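Local structure of alkaline phosphatase D (Bacillus subtilis, 2YEQ) at residues 119-124 with 441-446. The protein hydrolyses phosphate esters, acting as a phosphodiesterase and alkaline phosphatase whose active site contains iron and calcium. Residues are numbered along the deposited sequence; the frame is centred on the assembly and turned at random.
With FE (Fe (III) ion), chain B.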
loop_
_atom_site.group_PDB
_atom_site.type_symbol
_atom_site.label_atom_id
_atom_site.label_comp_id
_atom_site.label_asym_id
_atom_site.label_seq_id
_atom_site.Cartn_x
_atom_site.Cartn_y
_atom_site.Cartn_z
ATOM N N PHE A 119 5.201 3.048 12.945
ATOM C CA PHE A 119 4.609 3.370 11.637
ATOM C C PHE A 119 3.369 2.530 11.482
ATOM O O PHE A 119 3.125 1.639 12.298
ATOM C CB PHE A 119 5.625 3.206 10.498
ATOM C CG PHE A 119 6.068 1.781 10.229
ATOM C CD1 PHE A 119 5.326 0.962 9.408
ATOM C CD2 PHE A 119 7.249 1.283 10.765
ATOM C CE1 PHE A 119 5.733 -0.356 9.128
ATOM C CE2 PHE A 119 7.669 -0.023 10.482
ATOM C CZ PHE A 119 6.890 -0.838 9.650
ATOM N N ALA A 120 2.543 2.862 10.493
ATOM C CA ALA A 120 1.384 2.072 10.169
ATOM C C ALA A 120 1.508 1.708 8.687
ATOM O O ALA A 120 2.195 2.419 7.933
ATOM C CB ALA A 120 0.087 2.846 10.393
ATOM N N PHE A 121 0.867 0.613 8.298
ATOM C CA PHE A 121 0.730 0.304 6.862
ATOM C C PHE A 121 -0.680 -0.094 6.515
ATOM O O PHE A 121 -1.420 -0.685 7.317
ATOM C CB PHE A 121 1.809 -0.674 6.350
ATOM C CG PHE A 121 1.706 -2.066 6.858
ATOM C CD1 PHE A 121 0.981 -3.016 6.166
ATOM C CD2 PHE A 121 2.423 -2.463 7.990
ATOM C CE1 PHE A 121 0.935 -4.331 6.579
ATOM C CE2 PHE A 121 2.390 -3.795 8.422
ATOM C CZ PHE A 121 1.632 -4.722 7.730
ATOM N N ALA A 122 -1.061 0.273 5.293
ATOM C CA ALA A 122 -2.419 0.129 4.844
ATOM C C ALA A 122 -2.438 -0.316 3.377
ATOM O O ALA A 122 -1.469 -0.115 2.652
ATOM C CB ALA A 122 -3.112 1.488 4.967
ATOM N N SER A 123 -3.549 -0.897 2.969
ATOM C CA SER A 123 -3.800 -1.210 1.557
ATOM C C SER A 123 -5.280 -1.338 1.344
ATOM O O SER A 123 -6.045 -1.440 2.306
ATOM C CB SER A 123 -3.107 -2.534 1.198
ATOM O OG SER A 123 -3.718 -3.601 1.883
ATOM N N CYS A 124 -5.701 -1.343 0.076
ATOM C CA CYS A 124 -7.013 -1.874 -0.321
ATOM C C CYS A 124 -8.225 -1.117 0.253
ATOM O O CYS A 124 -8.930 -1.552 1.198
ATOM C CB CYS A 124 -7.101 -3.391 -0.080
ATOM S SG CYS A 124 -5.906 -4.398 -1.098
ATOM N N GLY A 441 -9.261 -2.517 8.725
ATOM C CA GLY A 441 -8.382 -1.708 9.544
ATOM C C GLY A 441 -7.019 -1.556 8.893
ATOM O O GLY A 441 -6.896 -1.390 7.668
ATOM N N TYR A 442 -5.993 -1.635 9.723
ATOM C CA TYR A 442 -4.618 -1.409 9.314
ATOM C C TYR A 442 -3.707 -1.990 10.384
ATOM O O TYR A 442 -4.187 -2.527 11.371
ATOM C CB TYR A 442 -4.319 0.088 9.127
ATOM C CG TYR A 442 -4.530 0.951 10.360
ATOM C CD1 TYR A 442 -3.509 1.156 11.294
ATOM C CD2 TYR A 442 -5.741 1.565 10.579
ATOM C CE1 TYR A 442 -3.714 1.950 12.424
ATOM C CE2 TYR A 442 -5.966 2.350 11.679
ATOM C CZ TYR A 442 -4.961 2.530 12.611
ATOM O OH TYR A 442 -5.219 3.339 13.690
ATOM N N VAL A 443 -2.413 -1.951 10.141
ATOM C CA VAL A 443 -1.417 -2.569 11.019
ATOM C C VAL A 443 -0.477 -1.494 11.507
ATOM O O VAL A 443 -0.040 -0.623 10.748
ATOM C CB VAL A 443 -0.632 -3.713 10.308
ATOM C CG1 VAL A 443 0.371 -4.331 11.242
ATOM C CG2 VAL A 443 -1.598 -4.754 9.754
ATOM N N ARG A 444 -0.233 -1.482 12.821
ATOM C CA ARG A 444 0.706 -0.538 13.420
ATOM C C ARG A 444 1.948 -1.272 13.924
ATOM O O ARG A 444 1.838 -2.219 14.703
ATOM C CB ARG A 444 0.027 0.177 14.606
ATOM C CG ARG A 444 0.902 1.207 15.289
ATOM C CD ARG A 444 0.156 1.864 16.468
ATOM N NE ARG A 444 -0.110 0.906 17.522
ATOM C CZ ARG A 444 -1.068 0.995 18.449
ATOM N NH1 ARG A 444 -1.907 2.023 18.500
ATOM N NH2 ARG A 444 -1.184 0.036 19.354
ATOM N N CYS A 445 3.121 -0.837 13.495
ATOM C CA CYS A 445 4.354 -1.502 13.869
ATOM C C CYS A 445 5.195 -0.604 14.792
ATOM O O CYS A 445 5.366 0.580 14.527
ATOM C CB CYS A 445 5.148 -1.910 12.629
ATOM S SG CYS A 445 4.314 -3.279 11.714
ATOM N N THR A 446 5.740 -1.204 15.856
ATOM C CA THR A 446 6.669 -0.522 16.761
ATOM C C THR A 446 7.957 -1.297 16.809
ATOM O O THR A 446 7.972 -2.475 17.136
ATOM C CB THR A 446 6.089 -0.418 18.176
ATOM O OG1 THR A 446 4.804 0.212 18.116
ATOM C CG2 THR A 446 7.017 0.398 19.068
HETATM FE FE FE B . -7.494 -4.904 -2.973
HETATM O O HOH W 1 -5.044 -1.691 5.551
#
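With CG set between the backbone N and the carbonyl carbon in both Phe119 (chi1 67°) and Phe121 (chi1 69°), each ring meets its antiparallel pair mate, Cys445 and Val443 respectively. Both are hydrogen-bonded pairs of a beta sheet in the calcineurin-like phosphatase domain, joining strand 117-122 to strand 440-448. Phe119 N to Cys445 O (2.9 Å) and Cys445 N to Phe119 O close one ring of bonds; Phe121 N to Val443 O and the longer Val443 N to Phe121 O (3.3 Å) close the next. Cys445 CB lies over one face of the Phe119 ring, 3.8 Å from its centroid and 20° off the normal, a CH-pi contact. Val443 CB makes another over Phe121, 3.8 Å from the ring centroid, and Phe121 CE2 is 3.5 Å from Val443 CG1; Cys445 SG meets that ring at its edge, in plane, 3.8 Å from Phe121 CE2. An alanine at Phe121 would probably leave Val443 and the sulfur of Cys445 without this aromatic partner. Where the strands part, water 1 accepts from Ser123 N and can donate to Gly441 O (2.8 Å). Directly after Ser123, Cys124 SG binds the iron at 2.5 Å, alongside Asp151, Tyr154 and His382.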